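Local coordinates for cell wall surface anchor family protein (Streptococcus agalactiae serogroup V, PDB 3PF2) that builds the shaft of the group B streptococcal type 1 pilus as its major pilin, represented here by a calcium-binding C-terminal fragment, at residues Q157-H160 and D166-K169; G63-G68 and E76-D81; K225-G230 and D245-I250; F186-S191 and K274-Y279. One frame throughout, in Å; residues are numbered along the deposited sequence.

Contact 1: Q157-H160 and D166-K169; sequences QYDH and DNPK. With CA (calcium ion), chain C.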
loop_
_atom_site.group_PDB
_atom_site.type_symbol
_atom_site.label_atom_id
_atom_site.label_comp_id
_atom_site.label_asym_id
_atom_site.label_seq_id
_atom_site.Cartn_x
_atom_site.Cartn_y
_atom_site.Cartn_z
ATOM N N GLN A 157 12.570 15.523 -12.844
ATOM C CA GLN A 157 13.200 16.757 -13.327
ATOM C C GLN A 157 14.192 16.299 -14.372
ATOM O O GLN A 157 15.117 15.546 -14.072
ATOM C CB GLN A 157 13.924 17.497 -12.195
ATOM C CG GLN A 157 13.011 18.269 -11.230
ATOM C CD GLN A 157 12.436 19.553 -11.835
ATOM O OE1 GLN A 157 13.099 20.237 -12.622
ATOM N NE2 GLN A 157 11.202 19.887 -11.464
ATOM N N TYR A 158 13.973 16.706 -15.613
ATOM C CA TYR A 158 14.849 16.278 -16.705
ATOM C C TYR A 158 15.427 17.490 -17.428
ATOM O O TYR A 158 14.760 18.532 -17.546
ATOM C CB TYR A 158 14.085 15.385 -17.681
ATOM C CG TYR A 158 12.993 16.094 -18.451
ATOM C CD1 TYR A 158 13.265 16.722 -19.681
ATOM C CD2 TYR A 158 11.681 16.144 -17.952
ATOM C CE1 TYR A 158 12.266 17.383 -20.393
ATOM C CE2 TYR A 158 10.670 16.800 -18.670
ATOM C CZ TYR A 158 10.978 17.408 -19.879
ATOM O OH TYR A 158 10.003 18.043 -20.581
ATOM N N ASP A 159 16.673 17.364 -17.883
ATOM C CA ASP A 159 17.314 18.406 -18.674
ATOM C C ASP A 159 17.684 17.784 -20.015
ATOM O O ASP A 159 18.665 17.019 -20.109
ATOM C CB ASP A 159 18.548 18.977 -17.939
ATOM C CG ASP A 159 19.198 20.156 -18.680
ATOM O OD1 ASP A 159 19.042 20.250 -19.900
ATOM O OD2 ASP A 159 19.886 20.959 -18.017
ATOM N N HIS A 160 16.876 18.106 -21.028
ATOM C CA HIS A 160 16.987 17.560 -22.379
ATOM C C HIS A 160 17.918 18.348 -23.297
ATOM O O HIS A 160 18.146 17.944 -24.445
ATOM C CB HIS A 160 15.597 17.426 -23.039
ATOM C CG HIS A 160 15.047 18.695 -23.625
ATOM N ND1 HIS A 160 15.120 18.982 -24.969
ATOM C CD2 HIS A 160 14.363 19.719 -23.062
ATOM C CE1 HIS A 160 14.539 20.146 -25.208
ATOM N NE2 HIS A 160 14.082 20.619 -24.065
ATOM N N ASP A 166 22.291 24.453 -16.657
ATOM C CA ASP A 166 21.403 23.733 -15.751
ATOM C C ASP A 166 19.983 24.318 -15.864
ATOM O O ASP A 166 19.668 25.313 -15.211
ATOM C CB ASP A 166 21.934 23.888 -14.321
ATOM C CG ASP A 166 21.149 23.078 -13.296
ATOM O OD1 ASP A 166 20.521 22.069 -13.656
ATOM O OD2 ASP A 166 21.187 23.452 -12.112
ATOM N N ASN A 167 19.139 23.687 -16.684
ATOM C CA ASN A 167 17.791 24.193 -16.978
ATOM C C ASN A 167 16.738 23.078 -17.103
ATOM O O ASN A 167 16.148 22.868 -18.169
ATOM C CB ASN A 167 17.812 25.117 -18.208
ATOM C CG ASN A 167 18.707 24.599 -19.322
ATOM O OD1 ASN A 167 18.872 23.388 -19.508
ATOM N ND2 ASN A 167 19.289 25.529 -20.089
ATOM N N PRO A 168 16.504 22.353 -15.998
ATOM C CA PRO A 168 15.578 21.224 -16.061
ATOM C C PRO A 168 14.097 21.646 -16.147
ATOM O O PRO A 168 13.745 22.812 -15.875
ATOM C CB PRO A 168 15.835 20.504 -14.738
ATOM C CG PRO A 168 16.245 21.593 -13.809
ATOM C CD PRO A 168 17.111 22.483 -14.661
ATOM N N LYS A 169 13.256 20.688 -16.526
ATOM C CA LYS A 169 11.812 20.864 -16.599
ATOM C C LYS A 169 11.182 19.683 -15.878
ATOM O O LYS A 169 11.775 18.594 -15.842
ATOM C CB LYS A 169 11.344 20.829 -18.052
ATOM C CG LYS A 169 11.934 21.931 -18.958
ATOM C CD LYS A 169 11.688 21.596 -20.425
ATOM C CE LYS A 169 10.239 21.829 -20.815
ATOM N NZ LYS A 169 9.981 21.582 -22.261
HETATM CA CA CA C . 20.645 21.936 -20.275
HETATM O O HOH W 1 12.527 22.721 -12.855
HETATM O O HOH W 2 20.761 20.141 -15.571
HETATM O O HOH W 3 12.837 22.943 -23.579
#

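Contact 2: G63-G68 and E76-D81; sequences GKIKIG and EHYTID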
loop_
_atom_site.group_PDB
_atom_site.type_symbol
_atom_site.label_atom_id
_atom_site.label_comp_id
_atom_site.label_asym_id
_atom_site.label_seq_id
_atom_site.Cartn_x
_atom_site.Cartn_y
_atom_site.Cartn_z
ATOM N N GLY A 63 13.601 -1.882 -6.414
ATOM C CA GLY A 63 13.818 -3.163 -7.070
ATOM C C GLY A 63 14.682 -3.061 -8.310
ATOM O O GLY A 63 15.560 -2.200 -8.400
ATOM N N LYS A 64 14.419 -3.933 -9.277
ATOM C CA LYS A 64 15.246 -3.995 -10.469
ATOM C C LYS A 64 14.736 -2.991 -11.510
ATOM O O LYS A 64 13.631 -3.138 -12.024
ATOM C CB LYS A 64 15.246 -5.418 -11.022
ATOM C CG LYS A 64 16.473 -5.752 -11.845
ATOM C CD LYS A 64 16.621 -7.257 -12.111
ATOM C CE LYS A 64 15.596 -7.750 -13.121
ATOM N NZ LYS A 64 15.847 -9.170 -13.516
ATOM N N ILE A 65 15.558 -1.987 -11.819
ATOM C CA ILE A 65 15.185 -0.945 -12.790
ATOM C C ILE A 65 15.415 -1.432 -14.219
ATOM O O ILE A 65 16.511 -1.906 -14.542
ATOM C CB ILE A 65 15.913 0.393 -12.499
ATOM C CG1 ILE A 65 15.543 0.888 -11.098
ATOM C CG2 ILE A 65 15.601 1.454 -13.572
ATOM C CD1 ILE A 65 16.088 2.252 -10.732
ATOM N N LYS A 66 14.378 -1.319 -15.059
ATOM C CA LYS A 66 14.361 -1.888 -16.407
ATOM C C LYS A 66 14.019 -0.860 -17.464
ATOM O O LYS A 66 13.194 0.017 -17.232
ATOM C CB LYS A 66 13.309 -3.010 -16.532
ATOM C CG LYS A 66 13.377 -4.107 -15.491
ATOM C CD LYS A 66 14.610 -4.987 -15.668
ATOM C CE LYS A 66 14.655 -5.665 -17.034
ATOM N NZ LYS A 66 13.665 -6.761 -17.201
ATOM N N ILE A 67 14.668 -0.983 -18.618
ATOM C CA ILE A 67 14.177 -0.394 -19.860
ATOM C C ILE A 67 14.022 -1.524 -20.862
ATOM O O ILE A 67 15.010 -2.175 -21.239
ATOM C CB ILE A 67 15.105 0.709 -20.422
ATOM C CG1 ILE A 67 15.264 1.847 -19.412
ATOM C CG2 ILE A 67 14.536 1.236 -21.726
ATOM C CD1 ILE A 67 16.378 2.838 -19.747
ATOM N N GLY A 68 12.781 -1.774 -21.282
ATOM C CA GLY A 68 12.473 -2.945 -22.108
ATOM C C GLY A 68 13.002 -4.149 -21.356
ATOM O O GLY A 68 12.804 -4.256 -20.150
ATOM N N GLU A 76 26.063 2.085 -10.844
ATOM C CA GLU A 76 26.649 2.168 -12.183
ATOM C C GLU A 76 25.891 3.218 -13.016
ATOM O O GLU A 76 26.486 4.189 -13.513
ATOM C CB GLU A 76 26.646 0.798 -12.873
ATOM C CG GLU A 76 27.164 0.803 -14.324
ATOM C CD GLU A 76 27.157 -0.573 -14.980
ATOM O OE1 GLU A 76 26.712 -1.549 -14.335
ATOM O OE2 GLU A 76 27.593 -0.681 -16.151
ATOM N N HIS A 77 24.576 3.025 -13.147
ATOM C CA HIS A 77 23.739 3.904 -13.975
ATOM C C HIS A 77 22.963 4.952 -13.176
ATOM O O HIS A 77 22.516 5.959 -13.740
ATOM C CB HIS A 77 22.748 3.083 -14.800
ATOM C CG HIS A 77 23.379 2.014 -15.640
ATOM N ND1 HIS A 77 24.144 2.290 -16.752
ATOM C CD2 HIS A 77 23.334 0.664 -15.543
ATOM C CE1 HIS A 77 24.555 1.157 -17.295
ATOM N NE2 HIS A 77 24.072 0.156 -16.584
ATOM N N TYR A 78 22.807 4.717 -11.873
ATOM C CA TYR A 78 21.960 5.559 -11.026
ATOM C C TYR A 78 22.330 5.440 -9.552
ATOM O O TYR A 78 22.978 4.474 -9.150
ATOM C CB TYR A 78 20.474 5.193 -11.227
ATOM C CG TYR A 78 20.077 3.802 -10.730
ATOM C CD1 TYR A 78 19.735 3.600 -9.393
ATOM C CD2 TYR A 78 20.027 2.709 -11.593
ATOM C CE1 TYR A 78 19.377 2.356 -8.920
ATOM C CE2 TYR A 78 19.646 1.426 -11.118
ATOM C CZ TYR A 78 19.330 1.274 -9.780
ATOM O OH TYR A 78 18.958 0.042 -9.268
ATOM N N THR A 79 21.901 6.413 -8.753
ATOM C CA THR A 79 22.054 6.371 -7.298
ATOM C C THR A 79 20.723 6.594 -6.584
ATOM O O THR A 79 19.804 7.228 -7.114
ATOM C CB THR A 79 23.080 7.415 -6.770
ATOM O OG1 THR A 79 22.526 8.731 -6.867
ATOM C CG2 THR A 79 24.385 7.347 -7.561
ATOM N N ILE A 80 20.637 6.081 -5.367
ATOM C CA ILE A 80 19.438 6.177 -4.561
ATOM C C ILE A 80 19.700 6.985 -3.290
ATOM O O ILE A 80 20.716 6.785 -2.613
ATOM C CB ILE A 80 18.945 4.755 -4.198
ATOM C CG1 ILE A 80 18.321 4.085 -5.429
ATOM C CG2 ILE A 80 17.986 4.782 -3.001
ATOM C CD1 ILE A 80 18.289 2.560 -5.341
ATOM N N ASP A 81 18.782 7.901 -2.980
ATOM C CA ASP A 81 18.736 8.567 -1.693
ATOM C C ASP A 81 17.436 8.121 -1.024
ATOM O O ASP A 81 16.346 8.486 -1.472
ATOM C CB ASP A 81 18.774 10.088 -1.889
ATOM C CG ASP A 81 18.898 10.849 -0.587
ATOM O OD1 ASP A 81 19.660 10.415 0.308
ATOM O OD2 ASP A 81 18.238 11.896 -0.457
HETATM O O HOH W 4 17.707 -0.810 -7.121
HETATM O O HOH W 5 18.397 -1.915 -10.777
#

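Contact 3: K225-G230 and D245-I250; sequences KNYIAG and DGTFEI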
loop_
_atom_site.group_PDB
_atom_site.type_symbol
_atom_site.label_atom_id
_atom_site.label_comp_id
_atom_site.label_asym_id
_atom_site.label_seq_id
_atom_site.Cartn_x
_atom_site.Cartn_y
_atom_site.Cartn_z
ATOM N N LYS A 225 -3.776 -2.961 24.018
ATOM C CA LYS A 225 -3.614 -4.324 24.536
ATOM C C LYS A 225 -4.886 -4.907 25.156
ATOM O O LYS A 225 -4.970 -6.117 25.353
ATOM C CB LYS A 225 -2.437 -4.425 25.523
ATOM C CG LYS A 225 -1.081 -4.605 24.880
ATOM C CD LYS A 225 -0.011 -4.736 25.977
ATOM C CE LYS A 225 1.249 -5.435 25.489
ATOM N NZ LYS A 225 2.055 -4.592 24.558
ATOM N N ASN A 226 -5.871 -4.059 25.455
ATOM C CA ASN A 226 -7.151 -4.541 25.965
ATOM C C ASN A 226 -7.887 -5.394 24.948
ATOM O O ASN A 226 -8.735 -6.209 25.311
ATOM C CB ASN A 226 -8.066 -3.391 26.384
ATOM C CG ASN A 226 -7.482 -2.563 27.504
ATOM O OD1 ASN A 226 -6.803 -3.086 28.389
ATOM N ND2 ASN A 226 -7.747 -1.259 27.471
ATOM N N TYR A 227 -7.560 -5.199 23.674
ATOM C CA TYR A 227 -8.244 -5.906 22.602
ATOM C C TYR A 227 -7.517 -7.151 22.128
ATOM O O TYR A 227 -7.985 -7.812 21.200
ATOM C CB TYR A 227 -8.456 -4.976 21.398
ATOM C CG TYR A 227 -9.288 -3.747 21.667
ATOM C CD1 TYR A 227 -10.158 -3.671 22.768
ATOM C CD2 TYR A 227 -9.237 -2.664 20.793
ATOM C CE1 TYR A 227 -10.938 -2.541 22.987
ATOM C CE2 TYR A 227 -10.000 -1.526 21.012
ATOM C CZ TYR A 227 -10.841 -1.472 22.111
ATOM O OH TYR A 227 -11.605 -0.353 22.307
ATOM N N ILE A 228 -6.381 -7.468 22.746
ATOM C CA ILE A 228 -5.526 -8.554 22.267
ATOM C C ILE A 228 -5.482 -9.675 23.302
ATOM O O ILE A 228 -5.169 -9.431 24.471
ATOM C CB ILE A 228 -4.089 -8.042 21.957
ATOM C CG1 ILE A 228 -4.136 -6.912 20.915
ATOM C CG2 ILE A 228 -3.194 -9.186 21.473
ATOM C CD1 ILE A 228 -2.826 -6.196 20.708
ATOM N N ALA A 229 -5.817 -10.888 22.873
ATOM C CA ALA A 229 -5.727 -12.070 23.728
ATOM C C ALA A 229 -4.271 -12.513 23.834
ATOM O O ALA A 229 -3.655 -12.918 22.842
ATOM C CB ALA A 229 -6.602 -13.197 23.182
ATOM N N GLY A 230 -3.723 -12.405 25.040
ATOM C CA GLY A 230 -2.350 -12.816 25.306
ATOM C C GLY A 230 -1.348 -11.849 24.718
ATOM O O GLY A 230 -1.607 -10.651 24.606
ATOM N N ASP A 245 -15.641 -3.371 28.642
ATOM C CA ASP A 245 -16.819 -2.665 28.110
ATOM C C ASP A 245 -17.412 -3.397 26.899
ATOM O O ASP A 245 -18.257 -2.856 26.179
ATOM C CB ASP A 245 -16.478 -1.201 27.746
ATOM C CG ASP A 245 -15.369 -1.084 26.705
ATOM O OD1 ASP A 245 -14.941 -2.114 26.143
ATOM O OD2 ASP A 245 -14.910 0.053 26.447
ATOM N N GLY A 246 -16.966 -4.634 26.689
ATOM C CA GLY A 246 -17.449 -5.464 25.589
ATOM C C GLY A 246 -16.756 -5.200 24.258
ATOM O O GLY A 246 -16.869 -6.007 23.343
ATOM N N THR A 247 -16.008 -4.099 24.157
ATOM C CA THR A 247 -15.499 -3.691 22.836
ATOM C C THR A 247 -14.174 -4.337 22.459
ATOM O O THR A 247 -13.392 -4.753 23.317
ATOM C CB THR A 247 -15.323 -2.159 22.697
ATOM O OG1 THR A 247 -14.200 -1.736 23.476
ATOM C CG2 THR A 247 -16.585 -1.417 23.101
ATOM N N PHE A 248 -13.954 -4.436 21.150
ATOM C CA PHE A 248 -12.647 -4.708 20.592
ATOM C C PHE A 248 -12.648 -4.350 19.117
ATOM O O PHE A 248 -13.707 -4.072 18.549
ATOM C CB PHE A 248 -12.171 -6.148 20.854
ATOM C CG PHE A 248 -13.023 -7.228 20.227
ATOM C CD1 PHE A 248 -12.582 -7.879 19.072
ATOM C CD2 PHE A 248 -14.216 -7.645 20.813
ATOM C CE1 PHE A 248 -13.316 -8.911 18.503
ATOM C CE2 PHE A 248 -14.978 -8.676 20.246
ATOM C CZ PHE A 248 -14.519 -9.316 19.086
ATOM N N GLU A 249 -11.462 -4.335 18.521
ATOM C CA GLU A 249 -11.291 -3.870 17.140
ATOM C C GLU A 249 -10.144 -4.599 16.464
ATOM O O GLU A 249 -9.283 -5.172 17.129
ATOM C CB GLU A 249 -10.978 -2.364 17.118
ATOM C CG GLU A 249 -12.053 -1.466 17.734
ATOM C CD GLU A 249 -11.695 -0.004 17.679
ATOM O OE1 GLU A 249 -10.534 0.322 17.323
ATOM O OE2 GLU A 249 -12.587 0.818 17.990
ATOM N N ILE A 250 -10.139 -4.586 15.129
ATOM C CA ILE A 250 -8.955 -4.978 14.374
ATOM C C ILE A 250 -8.711 -3.879 13.343
ATOM O O ILE A 250 -9.645 -3.440 12.661
ATOM C CB ILE A 250 -9.101 -6.391 13.729
ATOM C CG1 ILE A 250 -7.822 -6.803 12.979
ATOM C CG2 ILE A 250 -10.310 -6.450 12.788
ATOM C CD1 ILE A 250 -6.612 -7.051 13.884
HETATM O O HOH W 6 -12.478 0.415 24.894
#

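Contact 4: F186-S191 and K274-Y279; sequences FVKKDS and KAPEGY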
loop_
_atom_site.group_PDB
_atom_site.type_symbol
_atom_site.label_atom_id
_atom_site.label_comp_id
_atom_site.label_asym_id
_atom_site.label_seq_id
_atom_site.Cartn_x
_atom_site.Cartn_y
_atom_site.Cartn_z
ATOM N N PHE A 186 -16.164 -4.147 17.040
ATOM C CA PHE A 186 -17.039 -5.170 17.582
ATOM C C PHE A 186 -17.466 -4.819 19.000
ATOM O O PHE A 186 -16.754 -4.124 19.725
ATOM C CB PHE A 186 -16.291 -6.500 17.682
ATOM C CG PHE A 186 -15.748 -6.994 16.381
ATOM C CD1 PHE A 186 -16.573 -7.684 15.504
ATOM C CD2 PHE A 186 -14.422 -6.759 16.036
ATOM C CE1 PHE A 186 -16.080 -8.157 14.276
ATOM C CE2 PHE A 186 -13.905 -7.222 14.804
ATOM C CZ PHE A 186 -14.742 -7.924 13.927
ATOM N N VAL A 187 -18.604 -5.367 19.405
ATOM C CA VAL A 187 -19.007 -5.332 20.811
ATOM C C VAL A 187 -19.612 -6.682 21.199
ATOM O O VAL A 187 -20.465 -7.233 20.474
ATOM C CB VAL A 187 -19.941 -4.127 21.126
ATOM C CG1 VAL A 187 -21.225 -4.172 20.293
ATOM C CG2 VAL A 187 -20.232 -4.072 22.626
ATOM N N LYS A 188 -19.128 -7.233 22.315
ATOM C CA LYS A 188 -19.558 -8.544 22.794
ATOM C C LYS A 188 -20.655 -8.353 23.833
ATOM O O LYS A 188 -20.481 -7.600 24.779
ATOM C CB LYS A 188 -18.383 -9.307 23.410
ATOM C CG LYS A 188 -18.707 -10.758 23.832
ATOM C CD LYS A 188 -18.944 -11.658 22.620
ATOM C CE LYS A 188 -19.193 -13.115 23.013
ATOM N NZ LYS A 188 -20.484 -13.299 23.760
ATOM N N LYS A 189 -21.777 -9.032 23.634
ATOM C CA LYS A 189 -22.935 -8.883 24.515
ATOM C C LYS A 189 -23.545 -10.241 24.843
ATOM O O LYS A 189 -23.160 -11.264 24.275
ATOM C CB LYS A 189 -23.996 -7.968 23.868
ATOM C CG LYS A 189 -23.534 -6.525 23.631
ATOM C CD LYS A 189 -24.691 -5.666 23.122
ATOM C CE LYS A 189 -24.241 -4.262 22.785
ATOM N NZ LYS A 189 -25.437 -3.398 22.489
ATOM N N ASP A 190 -24.491 -10.250 25.781
ATOM C CA ASP A 190 -25.280 -11.446 26.064
ATOM C C ASP A 190 -26.370 -11.620 25.004
ATOM O O ASP A 190 -26.495 -10.792 24.103
ATOM C CB ASP A 190 -25.889 -11.366 27.475
ATOM C CG ASP A 190 -26.859 -10.185 27.651
ATOM O OD1 ASP A 190 -26.929 -9.285 26.787
ATOM O OD2 ASP A 190 -27.570 -10.171 28.680
ATOM N N SER A 191 -27.184 -12.664 25.126
ATOM C CA SER A 191 -28.103 -13.048 24.047
ATOM C C SER A 191 -29.217 -12.038 23.771
ATOM O O SER A 191 -29.712 -11.951 22.643
ATOM C CB SER A 191 -28.700 -14.440 24.295
ATOM O OG SER A 191 -29.557 -14.432 25.418
ATOM N N LYS A 274 -12.801 -18.691 23.655
ATOM C CA LYS A 274 -13.100 -18.530 25.082
ATOM C C LYS A 274 -14.316 -17.637 25.199
ATOM O O LYS A 274 -14.371 -16.597 24.549
ATOM C CB LYS A 274 -11.917 -17.902 25.827
ATOM C CG LYS A 274 -12.142 -17.760 27.346
ATOM C CD LYS A 274 -10.904 -17.266 28.080
ATOM C CE LYS A 274 -9.765 -18.302 28.070
ATOM N NZ LYS A 274 -8.730 -17.997 29.113
ATOM N N ALA A 275 -15.289 -18.056 26.007
ATOM C CA ALA A 275 -16.489 -17.267 26.255
ATOM C C ALA A 275 -16.315 -16.455 27.539
ATOM O O ALA A 275 -15.481 -16.811 28.380
ATOM C CB ALA A 275 -17.721 -18.168 26.350
ATOM N N PRO A 276 -17.088 -15.363 27.695
ATOM C CA PRO A 276 -17.066 -14.636 28.966
ATOM C C PRO A 276 -17.497 -15.561 30.091
ATOM O O PRO A 276 -18.250 -16.504 29.862
ATOM C CB PRO A 276 -18.129 -13.555 28.764
ATOM C CG PRO A 276 -18.146 -13.344 27.273
ATOM C CD PRO A 276 -18.000 -14.726 26.724
ATOM N N GLU A 277 -17.012 -15.302 31.299
ATOM C CA GLU A 277 -17.397 -16.113 32.452
ATOM C C GLU A 277 -18.904 -16.344 32.502
ATOM O O GLU A 277 -19.689 -15.395 32.429
ATOM C CB GLU A 277 -16.954 -15.430 33.741
ATOM C CG GLU A 277 -17.178 -16.265 34.972
ATOM C CD GLU A 277 -15.951 -17.060 35.336
ATOM O OE1 GLU A 277 -15.292 -16.694 36.335
ATOM O OE2 GLU A 277 -15.639 -18.035 34.617
ATOM N N GLY A 278 -19.294 -17.607 32.623
ATOM C CA GLY A 278 -20.699 -17.980 32.743
ATOM C C GLY A 278 -21.422 -18.220 31.428
ATOM O O GLY A 278 -22.624 -18.478 31.430
ATOM N N TYR A 279 -20.697 -18.131 30.307
ATOM C CA TYR A 279 -21.286 -18.286 28.977
ATOM C C TYR A 279 -20.634 -19.434 28.231
ATOM O O TYR A 279 -19.539 -19.860 28.586
ATOM C CB TYR A 279 -21.147 -16.994 28.158
ATOM C CG TYR A 279 -22.012 -15.886 28.685
ATOM C CD1 TYR A 279 -23.248 -15.589 28.097
ATOM C CD2 TYR A 279 -21.609 -15.147 29.792
ATOM C CE1 TYR A 279 -24.048 -14.562 28.610
ATOM C CE2 TYR A 279 -22.402 -14.141 30.314
ATOM C CZ TYR A 279 -23.609 -13.854 29.722
ATOM O OH TYR A 279 -24.361 -12.849 30.256
#

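Contact 1: Q157-H160 and D166-K169
D159 and N167 meet at a calcium ion, which both hold through side-chain oxygens. The carboxylate of D159 grips it with both arms, OD1 lying 2.4 Å and OD2 2.6 Å from the calcium. N167 gives its amide oxygen OD1, also 2.4 Å from the ion, and the amide plane is turned 58° from that of the carboxylate. The two side chains arrive by different torsions: that of D159 leaves opposite its own N (chi1 -175°), while CG of N167 is folded in over its backbone, flanked by N and C (chi1 41°). A second link joins the same pair, a nearly straight bond of 3.1 Å from N167 N to D159 OD2, arriving from above the carboxylate plane. One water donates to OD2 as well and bridges it to D166 OD1.

Away from the metal, Y158 and K169 form one antiparallel hydrogen-bonded pair. They exchange two backbone bonds, Y158 N to K169 O at 2.9 Å and K169 N to Y158 O at 2.8 Å. K169 CB lies over one face of the Y158 ring, 4.3 Å from its centroid, and the lysine chain runs on past the phenol. Both polar ends are taken by E6, which forms a salt bridge with K169 NZ and a hydrogen bond with Y158 OH.

E45, T161, D163 and A165 complete the calcium site. The implication is that the cation probably offsets the repulsion between D159 OD2 and N167 OD1, and it links 157-160 to the loop 166-169.

Contact 2: G63-G68 and E76-D81
Y78 carries its CG between the backbone N and the carbonyl carbon (chi1 67°), which sends the phenol ring across to I65. The isoleucine answers with CG1 anti to its carbonyl carbon (chi1 -60°) and an extended chain beyond, so that the terminal methyl CD1 is delivered onto a ring face. This is a CH-pi contact: CD1 stands 3.6 Å from the centroid of the Y78 ring, only 17° off the normal, with CZ its nearest ring atom. The side chains come from opposite directions and bridge backbones whose closest CA atoms, I65 and Y78, are 9.6 Å apart.

No direct hydrogen bond joins the segments; the polar links run through two waters. One lies 2.6 Å from Y78 OH and donates to G63 O over 2.9 Å. The other, 2.5 Å from Y78 OH, accepts from I65 N at 3.0 Å. Both lie in the ring plane at its edge, and so join the hydroxyl to the backbone of 63-65, while I65 CD1 meets one face.

I65 belongs to strand 57-67, which runs between strands 132-140 and 70-72; it packs on L132 and I134 of the former, and its backbone bonds to L72 of the latter. Strand 78-81, by contrast, is the outermost strand of another sheet, beside strand 90-95; the contact thus spans two sheets of an Ig-like domain.

Contact 3: K225-G230 and D245-I250
D245 OD1 is gripped twice by T247, the threonine whose hydroxyl faces Y227: T247 OG1 donates to it at 2.8 Å and T247 N at 3.0 Å. Both donors come from the same face of the carboxylate plane, and the backbone bond makes an Asx turn that leads into the strand. The second oxygen, D245 OD2, receives a bond of 2.9 Å from a water that also lies 2.8 Å from Y227 OH. Through that water the turn reaches the phenol, whose OH is itself 3.2 Å from T247 OG1.

The rest is packing of an aromatic ring on strand backbone. F248 CA sits over one face of the Y227 ring, 3.6 Å from the centroid and 15° off the normal, and E249 N lies over that same face. The E249 side chain runs alongside the tyrosine in the same direction, its CG 3.9 Å from Y227 CE2, while its carboxylate is held by R185 and Y295.

Y227 ends a 3-10 segment in the loop between helix 216-221 and strand 239-241, and its backbone bonds to K241. That loop thereby lies against strand 247-253, which pairs antiparallel with strand 178-190, whose F186 stacks with F248.

Contact 4: F186-S191 and K274-Y279
K188, which packs against P276, takes part in the strongest bond here, a covalent one: its NZ is joined to CG of N316 in strand 312-316, an intramolecular isopeptide bond. The side chain leaves the backbone on the P276 side, its first torsion fully trans (chi1 -175°), and bends at chi2 and chi4 carry NZ to the asparagine.

Packing is the second kind of interaction, and it occurs at two points. The end of the K188 chain comes up to the P276 ring, NZ 4.1 Å from CD. P276 packs on N316 too, so the proline lies beside both residues of the link. Farther along, D190 CB touches the phenol end of Y279, at 3.5 Å from OH and 3.9 Å from CE1, approaching the ring obliquely. A chi1 of 62° turns the carboxylate of D190 away from the tyrosine; there OD1 accepts from the backbone of T194 and Q195.

Hydrogen bonding across the two segments is absent, and each is shaped from within. K188 NZ makes a weak hydrogen bond of 3.4 Å to K189 O. P276 to Y279 form a type II beta turn closed by Y279 N donating to P276 O over 3.0 Å, with G278 taking up the positive phi (89°) such a turn calls for.

A lysine on strand 178-190 bonded to an asparagine on the last strand, 312-316, its parallel neighbour, is the signature of the CnaB-type domain of Gram-positive pilins, in which the bond locks the first and last strands together.

In the fold
The four contacts fall into two pairs, on opposite sides of the chain's centre. Contacts 1 and 2 reach the same antiparallel sheet, their centres about 19 Å apart: contact 1 works partly buried, with a metal and charges, whereas contact 2 is buried and rests on one methyl over a ring, with waters at the tyrosine hydroxyl. Contacts 3 and 4 share a sheet and touch directly, since strands 247-253 and 178-190 are neighbours and G246 O lies 2.8 Å from K188 N. Of these, contact 3 is partly buried and joins a loop to a strand, while contact 4 is buried around a covalent bond. A calcium site lies in contact 1 and an isopeptide bond in contact 4; the centres of contacts 1 and 4 lie about 65 Å apart.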